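Local coordinates for protein plasmodium falciparum gamete antigen 27/25 (Plasmodium falciparum, PDB 1N81) that is a gametocyte protein essential for sexual development of the parasite, of unknown molecular function, though its family is tentatively assigned a role in protein dimerization, at residues A[27-32]-A[44-49]; A[141-146]-A[152-157]; A[78-83]-A[166-171]. One frame throughout, in Å; residues are numbered along the deposited sequence.

Contact 1 (A[27-32]-A[44-49])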
loop_
_atom_site.group_PDB
_atom_site.type_symbol
_atom_site.label_atom_id
_atom_site.label_comp_id
_atom_site.label_asym_id
_atom_site.label_seq_id
_atom_site.Cartn_x
_atom_site.Cartn_y
_atom_site.Cartn_z
ATOM N N SER A 27 -5.550 3.888 7.360
ATOM C CA SER A 27 -6.625 3.496 8.259
ATOM C C SER A 27 -6.871 4.627 9.260
ATOM O O SER A 27 -8.006 5.055 9.439
ATOM C CB SER A 27 -6.249 2.208 8.985
ATOM O OG SER A 27 -7.303 1.803 9.858
ATOM N N ASP A 28 -5.810 5.123 9.900
ATOM C CA ASP A 28 -5.962 6.225 10.856
ATOM C C ASP A 28 -6.680 7.427 10.221
ATOM O O ASP A 28 -7.621 7.990 10.783
ATOM C CB ASP A 28 -4.599 6.728 11.380
ATOM C CG ASP A 28 -3.904 5.727 12.302
ATOM O OD1 ASP A 28 -4.524 4.740 12.747
ATOM O OD2 ASP A 28 -2.713 5.937 12.578
ATOM N N TYR A 29 -6.224 7.840 9.047
ATOM C CA TYR A 29 -6.828 8.993 8.405
ATOM C C TYR A 29 -8.292 8.747 8.055
ATOM O O TYR A 29 -9.100 9.672 8.058
ATOM C CB TYR A 29 -6.053 9.378 7.158
ATOM C CG TYR A 29 -6.217 10.820 6.820
ATOM C CD1 TYR A 29 -5.379 11.771 7.376
ATOM C CD2 TYR A 29 -7.224 11.246 5.929
ATOM C CE1 TYR A 29 -5.518 13.133 7.058
ATOM C CE2 TYR A 29 -7.379 12.606 5.605
ATOM C CZ TYR A 29 -6.520 13.541 6.175
ATOM O OH TYR A 29 -6.643 14.881 5.874
ATOM N N ILE A 30 -8.637 7.501 7.744
ATOM C CA ILE A 30 -10.023 7.189 7.425
ATOM C C ILE A 30 -10.834 7.317 8.711
ATOM O O ILE A 30 -12.007 7.675 8.674
ATOM C CB ILE A 30 -10.164 5.771 6.825
ATOM C CG1 ILE A 30 -9.713 5.796 5.361
ATOM C CG2 ILE A 30 -11.611 5.273 6.929
ATOM C CD1 ILE A 30 -9.700 4.463 4.709
ATOM N N TYR A 31 -10.208 7.031 9.848
ATOM C CA TYR A 31 -10.906 7.172 11.119
ATOM C C TYR A 31 -11.227 8.654 11.329
ATOM O O TYR A 31 -12.325 9.006 11.739
ATOM C CB TYR A 31 -10.052 6.692 12.275
ATOM C CG TYR A 31 -10.782 6.761 13.600
ATOM C CD1 TYR A 31 -11.627 5.741 14.001
ATOM C CD2 TYR A 31 -10.640 7.867 14.438
ATOM C CE1 TYR A 31 -12.314 5.816 15.208
ATOM C CE2 TYR A 31 -11.325 7.951 15.645
ATOM C CZ TYR A 31 -12.153 6.927 16.021
ATOM O OH TYR A 31 -12.814 7.013 17.224
ATOM N N LEU A 32 -10.261 9.517 11.043
ATOM C CA LEU A 32 -10.460 10.954 11.166
ATOM C C LEU A 32 -11.668 11.351 10.314
ATOM O O LEU A 32 -12.597 12.017 10.786
ATOM C CB LEU A 32 -9.220 11.717 10.663
ATOM C CG LEU A 32 -9.392 13.233 10.515
ATOM C CD1 LEU A 32 -9.620 13.838 11.934
ATOM C CD2 LEU A 32 -8.164 13.864 9.836
ATOM N N ASN A 44 -14.829 17.464 3.501
ATOM C CA ASN A 44 -14.400 17.700 2.128
ATOM C C ASN A 44 -12.980 18.185 2.068
ATOM O O ASN A 44 -12.206 17.729 1.226
ATOM C CB ASN A 44 -15.296 18.712 1.400
ATOM C CG ASN A 44 -14.999 18.769 -0.085
ATOM O OD1 ASN A 44 -14.425 19.727 -0.582
ATOM N ND2 ASN A 44 -15.383 17.718 -0.799
ATOM N N TYR A 45 -12.630 19.103 2.963
ATOM C CA TYR A 45 -11.276 19.660 2.983
ATOM C C TYR A 45 -10.218 18.603 3.292
ATOM O O TYR A 45 -9.141 18.590 2.681
ATOM C CB TYR A 45 -11.153 20.789 4.016
ATOM C CG TYR A 45 -9.781 21.428 4.019
ATOM C CD1 TYR A 45 -9.348 22.191 2.940
ATOM C CD2 TYR A 45 -8.902 21.241 5.092
ATOM C CE1 TYR A 45 -8.077 22.750 2.927
ATOM C CE2 TYR A 45 -7.636 21.792 5.090
ATOM C CZ TYR A 45 -7.228 22.542 4.007
ATOM O OH TYR A 45 -5.965 23.076 3.980
ATOM N N ALA A 46 -10.512 17.747 4.262
ATOM C CA ALA A 46 -9.575 16.689 4.644
ATOM C C ALA A 46 -9.234 15.703 3.506
ATOM O O ALA A 46 -8.083 15.282 3.386
ATOM C CB ALA A 46 -10.126 15.930 5.819
ATOM N N LEU A 47 -10.211 15.372 2.657
ATOM C CA LEU A 47 -9.980 14.423 1.573
ATOM C C LEU A 47 -8.701 14.720 0.803
ATOM O O LEU A 47 -7.947 13.806 0.457
ATOM C CB LEU A 47 -11.183 14.391 0.607
ATOM C CG LEU A 47 -12.475 13.839 1.209
ATOM C CD1 LEU A 47 -13.626 13.894 0.175
ATOM C CD2 LEU A 47 -12.226 12.407 1.664
ATOM N N LYS A 48 -8.437 15.988 0.534
ATOM C CA LYS A 48 -7.214 16.305 -0.195
ATOM C C LYS A 48 -6.193 17.116 0.613
ATOM O O LYS A 48 -5.315 17.766 0.053
ATOM C CB LYS A 48 -7.546 17.047 -1.501
ATOM C CG LYS A 48 -7.985 16.135 -2.642
ATOM C CD LYS A 48 -7.808 16.835 -3.989
ATOM C CE LYS A 48 -8.251 15.945 -5.127
ATOM N NZ LYS A 48 -7.495 14.654 -5.156
ATOM N N ASP A 49 -6.301 17.085 1.936
ATOM C CA ASP A 49 -5.346 17.824 2.782
ATOM C C ASP A 49 -4.010 17.081 2.852
ATOM O O ASP A 49 -3.759 16.334 3.804
ATOM C CB ASP A 49 -5.909 17.951 4.179
ATOM C CG ASP A 49 -5.040 18.788 5.072
ATOM O OD1 ASP A 49 -3.913 19.207 4.664
ATOM O OD2 ASP A 49 -5.520 19.014 6.190
HETATM O O HOH W 1 -7.130 16.840 8.138
#

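Contact 2 (A[141-146]-A[152-157])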
loop_
_atom_site.group_PDB
_atom_site.type_symbol
_atom_site.label_atom_id
_atom_site.label_comp_id
_atom_site.label_asym_id
_atom_site.label_seq_id
_atom_site.Cartn_x
_atom_site.Cartn_y
_atom_site.Cartn_z
ATOM N N MET A 141 -5.248 -12.304 -10.117
ATOM C CA MET A 141 -5.423 -13.593 -9.467
ATOM C C MET A 141 -5.186 -13.516 -7.977
ATOM O O MET A 141 -5.962 -14.080 -7.198
ATOM C CB MET A 141 -4.528 -14.652 -10.115
ATOM C CG MET A 141 -5.075 -15.095 -11.461
ATOM S SD MET A 141 -4.145 -16.467 -12.170
ATOM C CE MET A 141 -2.931 -15.589 -13.011
ATOM N N LEU A 142 -4.122 -12.843 -7.551
ATOM C CA LEU A 142 -3.910 -12.716 -6.115
ATOM C C LEU A 142 -5.105 -11.980 -5.467
ATOM O O LEU A 142 -5.530 -12.335 -4.350
ATOM C CB LEU A 142 -2.593 -11.999 -5.811
ATOM C CG LEU A 142 -1.316 -12.792 -6.122
ATOM C CD1 LEU A 142 -0.111 -11.863 -5.999
ATOM C CD2 LEU A 142 -1.158 -13.984 -5.155
ATOM N N PHE A 143 -5.664 -10.997 -6.181
ATOM C CA PHE A 143 -6.817 -10.237 -5.697
ATOM C C PHE A 143 -8.055 -11.121 -5.525
ATOM O O PHE A 143 -8.797 -10.980 -4.546
ATOM C CB PHE A 143 -7.190 -9.083 -6.651
ATOM C CG PHE A 143 -7.121 -7.726 -6.008
ATOM C CD1 PHE A 143 -5.918 -7.010 -5.992
ATOM C CD2 PHE A 143 -8.243 -7.173 -5.397
ATOM C CE1 PHE A 143 -5.851 -5.772 -5.366
ATOM C CE2 PHE A 143 -8.182 -5.921 -4.771
ATOM C CZ PHE A 143 -6.988 -5.229 -4.758
ATOM N N ASP A 144 -8.316 -11.995 -6.491
ATOM C CA ASP A 144 -9.464 -12.894 -6.375
ATOM C C ASP A 144 -9.378 -13.719 -5.103
ATOM O O ASP A 144 -10.366 -13.908 -4.386
ATOM C CB ASP A 144 -9.534 -13.835 -7.566
ATOM C CG ASP A 144 -9.866 -13.100 -8.834
ATOM O OD1 ASP A 144 -10.346 -11.954 -8.715
ATOM O OD2 ASP A 144 -9.654 -13.653 -9.933
ATOM N N THR A 145 -8.183 -14.205 -4.815
ATOM C CA THR A 145 -7.989 -15.026 -3.630
ATOM C C THR A 145 -8.192 -14.285 -2.315
ATOM O O THR A 145 -8.891 -14.766 -1.413
ATOM C CB THR A 145 -6.588 -15.669 -3.632
ATOM O OG1 THR A 145 -6.418 -16.391 -4.852
ATOM C CG2 THR A 145 -6.464 -16.657 -2.487
ATOM N N TYR A 146 -7.610 -13.101 -2.194
ATOM C CA TYR A 146 -7.744 -12.378 -0.942
ATOM C C TYR A 146 -9.073 -11.670 -0.715
ATOM O O TYR A 146 -9.471 -11.509 0.434
ATOM C CB TYR A 146 -6.554 -11.461 -0.746
ATOM C CG TYR A 146 -5.292 -12.250 -0.572
ATOM C CD1 TYR A 146 -4.289 -12.207 -1.535
ATOM C CD2 TYR A 146 -5.102 -13.062 0.553
ATOM C CE1 TYR A 146 -3.126 -12.946 -1.389
ATOM C CE2 TYR A 146 -3.939 -13.815 0.711
ATOM C CZ TYR A 146 -2.946 -13.751 -0.267
ATOM O OH TYR A 146 -1.771 -14.471 -0.115
ATOM N N VAL A 152 -14.736 -9.614 0.799
ATOM C CA VAL A 152 -14.982 -8.251 0.358
ATOM C C VAL A 152 -15.031 -8.306 -1.151
ATOM O O VAL A 152 -14.563 -9.277 -1.741
ATOM C CB VAL A 152 -13.847 -7.253 0.772
ATOM C CG1 VAL A 152 -13.836 -7.040 2.261
ATOM C CG2 VAL A 152 -12.499 -7.769 0.330
ATOM N N LYS A 153 -15.613 -7.286 -1.776
ATOM C CA LYS A 153 -15.653 -7.219 -3.223
ATOM C C LYS A 153 -15.409 -5.780 -3.676
ATOM O O LYS A 153 -16.202 -4.883 -3.393
ATOM C CB LYS A 153 -17.003 -7.701 -3.770
ATOM C CG LYS A 153 -16.893 -8.431 -5.122
ATOM C CD LYS A 153 -15.867 -7.788 -6.057
ATOM C CE LYS A 153 -15.667 -8.581 -7.351
ATOM N NZ LYS A 153 -16.753 -8.329 -8.340
ATOM N N PHE A 154 -14.297 -5.564 -4.367
ATOM C CA PHE A 154 -13.943 -4.246 -4.865
ATOM C C PHE A 154 -14.785 -4.018 -6.100
ATOM O O PHE A 154 -15.094 -4.974 -6.796
ATOM C CB PHE A 154 -12.470 -4.216 -5.299
ATOM C CG PHE A 154 -11.483 -4.077 -4.156
ATOM C CD1 PHE A 154 -11.440 -5.012 -3.127
ATOM C CD2 PHE A 154 -10.587 -3.004 -4.127
ATOM C CE1 PHE A 154 -10.524 -4.882 -2.078
ATOM C CE2 PHE A 154 -9.672 -2.862 -3.094
ATOM C CZ PHE A 154 -9.640 -3.804 -2.068
ATOM N N THR A 155 -15.161 -2.771 -6.383
ATOM C CA THR A 155 -15.899 -2.515 -7.614
ATOM C C THR A 155 -14.806 -2.540 -8.675
ATOM O O THR A 155 -13.617 -2.470 -8.343
ATOM C CB THR A 155 -16.559 -1.144 -7.620
ATOM O OG1 THR A 155 -15.555 -0.140 -7.467
ATOM C CG2 THR A 155 -17.559 -1.031 -6.512
ATOM N N ASP A 156 -15.184 -2.624 -9.944
ATOM C CA ASP A 156 -14.188 -2.674 -11.014
ATOM C C ASP A 156 -13.278 -1.457 -10.996
ATOM O O ASP A 156 -12.102 -1.560 -11.346
ATOM C CB ASP A 156 -14.857 -2.792 -12.392
ATOM C CG ASP A 156 -15.758 -4.012 -12.503
ATOM O OD1 ASP A 156 -15.308 -5.123 -12.148
ATOM O OD2 ASP A 156 -16.918 -3.861 -12.947
ATOM N N ASP A 157 -13.812 -0.304 -10.604
ATOM C CA ASP A 157 -12.990 0.898 -10.574
ATOM C C ASP A 157 -12.006 0.813 -9.425
ATOM O O ASP A 157 -10.818 1.092 -9.602
ATOM C CB ASP A 157 -13.845 2.154 -10.428
ATOM C CG ASP A 157 -14.567 2.513 -11.709
ATOM O OD1 ASP A 157 -13.993 2.276 -12.795
ATOM O OD2 ASP A 157 -15.695 3.045 -11.624
#

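Contact 3 (A[78-83]-A[166-171])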
loop_
_atom_site.group_PDB
_atom_site.type_symbol
_atom_site.label_atom_id
_atom_site.label_comp_id
_atom_site.label_asym_id
_atom_site.label_seq_id
_atom_site.Cartn_x
_atom_site.Cartn_y
_atom_site.Cartn_z
ATOM N N VAL A 78 1.744 9.522 0.256
ATOM C CA VAL A 78 0.682 10.503 0.493
ATOM C C VAL A 78 -0.322 10.483 -0.666
ATOM O O VAL A 78 -1.541 10.479 -0.441
ATOM C CB VAL A 78 1.240 11.933 0.639
ATOM C CG1 VAL A 78 0.070 12.937 0.761
ATOM C CG2 VAL A 78 2.130 12.018 1.884
ATOM N N ASN A 79 0.190 10.467 -1.896
ATOM C CA ASN A 79 -0.698 10.429 -3.054
ATOM C C ASN A 79 -1.603 9.210 -3.011
ATOM O O ASN A 79 -2.822 9.331 -3.148
ATOM C CB ASN A 79 0.083 10.392 -4.377
ATOM C CG ASN A 79 0.815 11.681 -4.663
ATOM O OD1 ASN A 79 0.400 12.738 -4.220
ATOM N ND2 ASN A 79 1.903 11.602 -5.423
ATOM N N ARG A 80 -1.004 8.035 -2.822
ATOM C CA ARG A 80 -1.784 6.793 -2.792
ATOM C C ARG A 80 -2.836 6.837 -1.690
ATOM O O ARG A 80 -3.965 6.389 -1.880
ATOM C CB ARG A 80 -0.869 5.563 -2.613
ATOM C CG ARG A 80 -0.150 5.118 -3.922
ATOM C CD ARG A 80 0.517 3.758 -3.705
ATOM N NE ARG A 80 1.528 3.812 -2.643
ATOM C CZ ARG A 80 2.801 4.123 -2.847
ATOM N NH1 ARG A 80 3.208 4.405 -4.082
ATOM N NH2 ARG A 80 3.667 4.122 -1.829
ATOM N N ILE A 81 -2.475 7.388 -0.540
ATOM C CA ILE A 81 -3.424 7.450 0.556
ATOM C C ILE A 81 -4.611 8.348 0.159
ATOM O O ILE A 81 -5.771 7.954 0.292
ATOM C CB ILE A 81 -2.748 7.978 1.851
ATOM C CG1 ILE A 81 -1.858 6.879 2.484
ATOM C CG2 ILE A 81 -3.813 8.436 2.827
ATOM C CD1 ILE A 81 -0.994 7.375 3.728
ATOM N N SER A 82 -4.320 9.546 -0.342
ATOM C CA SER A 82 -5.399 10.439 -0.744
ATOM C C SER A 82 -6.266 9.744 -1.799
ATOM O O SER A 82 -7.489 9.822 -1.746
ATOM C CB SER A 82 -4.850 11.760 -1.295
ATOM O OG SER A 82 -5.936 12.641 -1.536
ATOM N N ASP A 83 -5.651 9.042 -2.743
ATOM C CA ASP A 83 -6.478 8.372 -3.733
ATOM C C ASP A 83 -7.397 7.322 -3.121
ATOM O O ASP A 83 -8.522 7.143 -3.578
ATOM C CB ASP A 83 -5.613 7.768 -4.838
ATOM C CG ASP A 83 -4.948 8.847 -5.702
ATOM O OD1 ASP A 83 -5.364 10.031 -5.609
ATOM O OD2 ASP A 83 -4.023 8.519 -6.474
ATOM N N ILE A 166 -0.548 -0.739 -6.532
ATOM C CA ILE A 166 0.279 -1.871 -6.182
ATOM C C ILE A 166 1.576 -1.856 -7.013
ATOM O O ILE A 166 2.694 -1.964 -6.468
ATOM C CB ILE A 166 -0.539 -3.132 -6.427
ATOM C CG1 ILE A 166 -1.554 -3.276 -5.287
ATOM C CG2 ILE A 166 0.366 -4.371 -6.589
ATOM C CD1 ILE A 166 -2.509 -4.451 -5.502
ATOM N N SER A 167 1.422 -1.711 -8.322
ATOM C CA SER A 167 2.587 -1.677 -9.205
ATOM C C SER A 167 3.431 -0.461 -8.819
ATOM O O SER A 167 4.657 -0.567 -8.689
ATOM C CB SER A 167 2.157 -1.606 -10.676
ATOM O OG SER A 167 1.614 -2.845 -11.090
ATOM N N GLN A 168 2.775 0.672 -8.571
ATOM C CA GLN A 168 3.503 1.877 -8.181
ATOM C C GLN A 168 4.245 1.688 -6.886
ATOM O O GLN A 168 5.410 2.074 -6.766
ATOM C CB GLN A 168 2.582 3.086 -8.007
ATOM C CG GLN A 168 3.403 4.329 -7.703
ATOM C CD GLN A 168 2.568 5.529 -7.435
ATOM O OE1 GLN A 168 1.984 5.669 -6.364
ATOM N NE2 GLN A 168 2.479 6.411 -8.423
ATOM N N PHE A 169 3.560 1.117 -5.898
ATOM C CA PHE A 169 4.166 0.878 -4.597
ATOM C C PHE A 169 5.429 -0.006 -4.726
ATOM O O PHE A 169 6.461 0.277 -4.134
ATOM C CB PHE A 169 3.153 0.188 -3.662
ATOM C CG PHE A 169 3.704 -0.119 -2.288
ATOM C CD1 PHE A 169 3.370 0.684 -1.192
ATOM C CD2 PHE A 169 4.553 -1.210 -2.094
ATOM C CE1 PHE A 169 3.870 0.414 0.100
ATOM C CE2 PHE A 169 5.065 -1.499 -0.819
ATOM C CZ PHE A 169 4.718 -0.674 0.289
ATOM N N LEU A 170 5.338 -1.090 -5.479
ATOM C CA LEU A 170 6.482 -1.978 -5.620
ATOM C C LEU A 170 7.694 -1.248 -6.246
ATOM O O LEU A 170 8.808 -1.294 -5.717
ATOM C CB LEU A 170 6.073 -3.194 -6.456
ATOM C CG LEU A 170 5.105 -4.103 -5.680
ATOM C CD1 LEU A 170 4.465 -5.069 -6.618
ATOM C CD2 LEU A 170 5.818 -4.842 -4.568
ATOM N N ILE A 171 7.475 -0.551 -7.352
ATOM C CA ILE A 171 8.572 0.166 -7.999
ATOM C C ILE A 171 9.231 1.151 -7.035
ATOM O O ILE A 171 10.436 1.207 -6.942
ATOM C CB ILE A 171 8.075 0.890 -9.277
ATOM C CG1 ILE A 171 7.713 -0.151 -10.333
ATOM C CG2 ILE A 171 9.184 1.805 -9.827
ATOM C CD1 ILE A 171 6.840 0.378 -11.455
#

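Contact 1 (A[27-32]-A[44-49])
Tyr-29 reaches out of helix 13-35 and gives its phenol hydrogen to the backbone oxygen of Ala-46 in helix 42-47, with OH and O 2.9 Å apart. Its CG stands anti to the backbone N (chi1 -155°), which carries the long ring out from its helix, and tyrosine suits the place because its rigid ring carries a hydroxyl donor across to the neighbouring helix. The acceptor lies at the edge of the ring, near its plane. At the carbonyl the approach is bent, with a C=O...OH angle of 115° and the hydroxyl tilted 31° from the carbonyl plane. The same oxygen accepts the backbone N of Asp-49 at 2.9 Å; the two donors come from opposite faces, so this carbonyl is gripped twice. Ala-46 suits its place because its small CB lets the phenol come close, 3.6 Å from CB to Tyr-29 OH. Asp-49 brings its CB within 3.6 Å of Tyr-29 OH. It is the N-cap of helix 50-63: its carboxylate caps a backbone N there, and OD2 is also hydrogen-bonded to Ser-52 OG. A water gives a hydrogen bond to Tyr-29 OH at 3.0 Å and a weak one to Asp-49 OD2. Leu-32 CD2 lies over one face of the ring, toward its rim. The contact thus ties helix 13-35 to the junction of helices 42-47 and 50-63, with Tyr-56 of helix 50-63 meeting the Tyr-29 ring edge-to-face and Leu-85 of helix 71-89 packing against Tyr-29.

Contact 2 (A[141-146]-A[152-157])
Phe-143 and Phe-154 form a T-shaped (edge-to-face) pair, and this pair carries the contact. Phe-143, on helix 136-150, supplies the edge: its CE2 points at the middle of the Phe-154 ring, 3.5 Å above that plane, and lies almost equally far from all six ring carbons, the nearest being Phe-154 CE1 at 3.7 Å. Its CZ comes down beside CE2, 3.9 Å from Phe-154 CE2. The ring planes stand 88° apart and the centroids 4.9 Å, close to a perpendicular T. Such a meeting sets the slightly positive C-H rim of one ring against the electron-rich face of the other, which makes phenylalanine well suited to both places: each ring is buried, and neither brings a polar atom that would need a partner.

Phe-143 has chi1 -120°, close to eclipsed, a somewhat strained setting that places its edge over Phe-154. Phe-154 holds its CG anti to the carbonyl carbon (chi1 -79°), and its ring lies broadside to the incoming edge. The backbones themselves remain well apart, with 9.3 Å from Phe-143 CA to Phe-154 CA, so the side chains span the distance.

Phe-154 sits in the link between two helices, one residue before Thr-155, the N-cap of helix 156-173, and its backbone N is hydrogen-bonded to Glu-147 OE2 of helix 136-150. The pair thus joins helix 136-150 to the link that leads into helix 156-173, the next helix along the chain. Tyr-159 and Ala-162 of helix 156-173 pack on Phe-143, while helix 96-122 contributes Val-108 to Phe-143 and Tyr-105 to Phe-154.

Contact 3 (A[78-83]-A[166-171])
In this all-helical fold Arg-80 of helix 71-89 reaches across to Gln-168 and Phe-169 of helix 156-173, two helices far apart in sequence. Its NH1 donates to Gln-168 OE1 at 2.9 Å, a bent bond with an N-H...O angle of 136°; the oxygen lies at the guanidinium edge, tilted somewhat out of its plane. Arginine fits here because its long chain crosses between the helices and still offers several N-H groups. One face of its guanidinium is covered by Phe-169, whose CD1 is 3.5 Å from Arg-80 NH2 with the planes 68° apart.

The chain of Gln-168 is extended beyond CG, and CG itself stands anti to the backbone N, which sends the amide out to the arginine. Arg-80 instead bends at chi3 (-61°), which turns its guanidinium. One step outward, Glu-22 of helix 13-35 forms a salt bridge with NE and probably offsets much of this buried charge, with a long, weak ion pair from NH1 to Asp-172. Ile-15 of helix 13-35 and Ile-113 of helix 96-122 touch the Phe-169 side chain. Gln-168 OE1 also lies 3.3 Å from Arg-80 CG.

Contact 3 lies nearest the centre of the molecule, with its own centre about 16 Å from that of contact 1 and 17 Å from that of contact 2, whose centres are 24 Å apart from each other. Contacts 1 and 3 follow one another in sequence and meet where Leu-47 O probably bonds to Ser-82 OG. Contact 2 falls between the two halves of contact 3 along the chain; both use helix 156-173, and Phe-143 CE1 packs on Ile-166 CD1. Two contacts thus join helices close in sequence, while 78-83 with 166-171 brings distant helices together. No strand takes part, and the contacts join parts of one all-helical fold, that of the Pfg27 family.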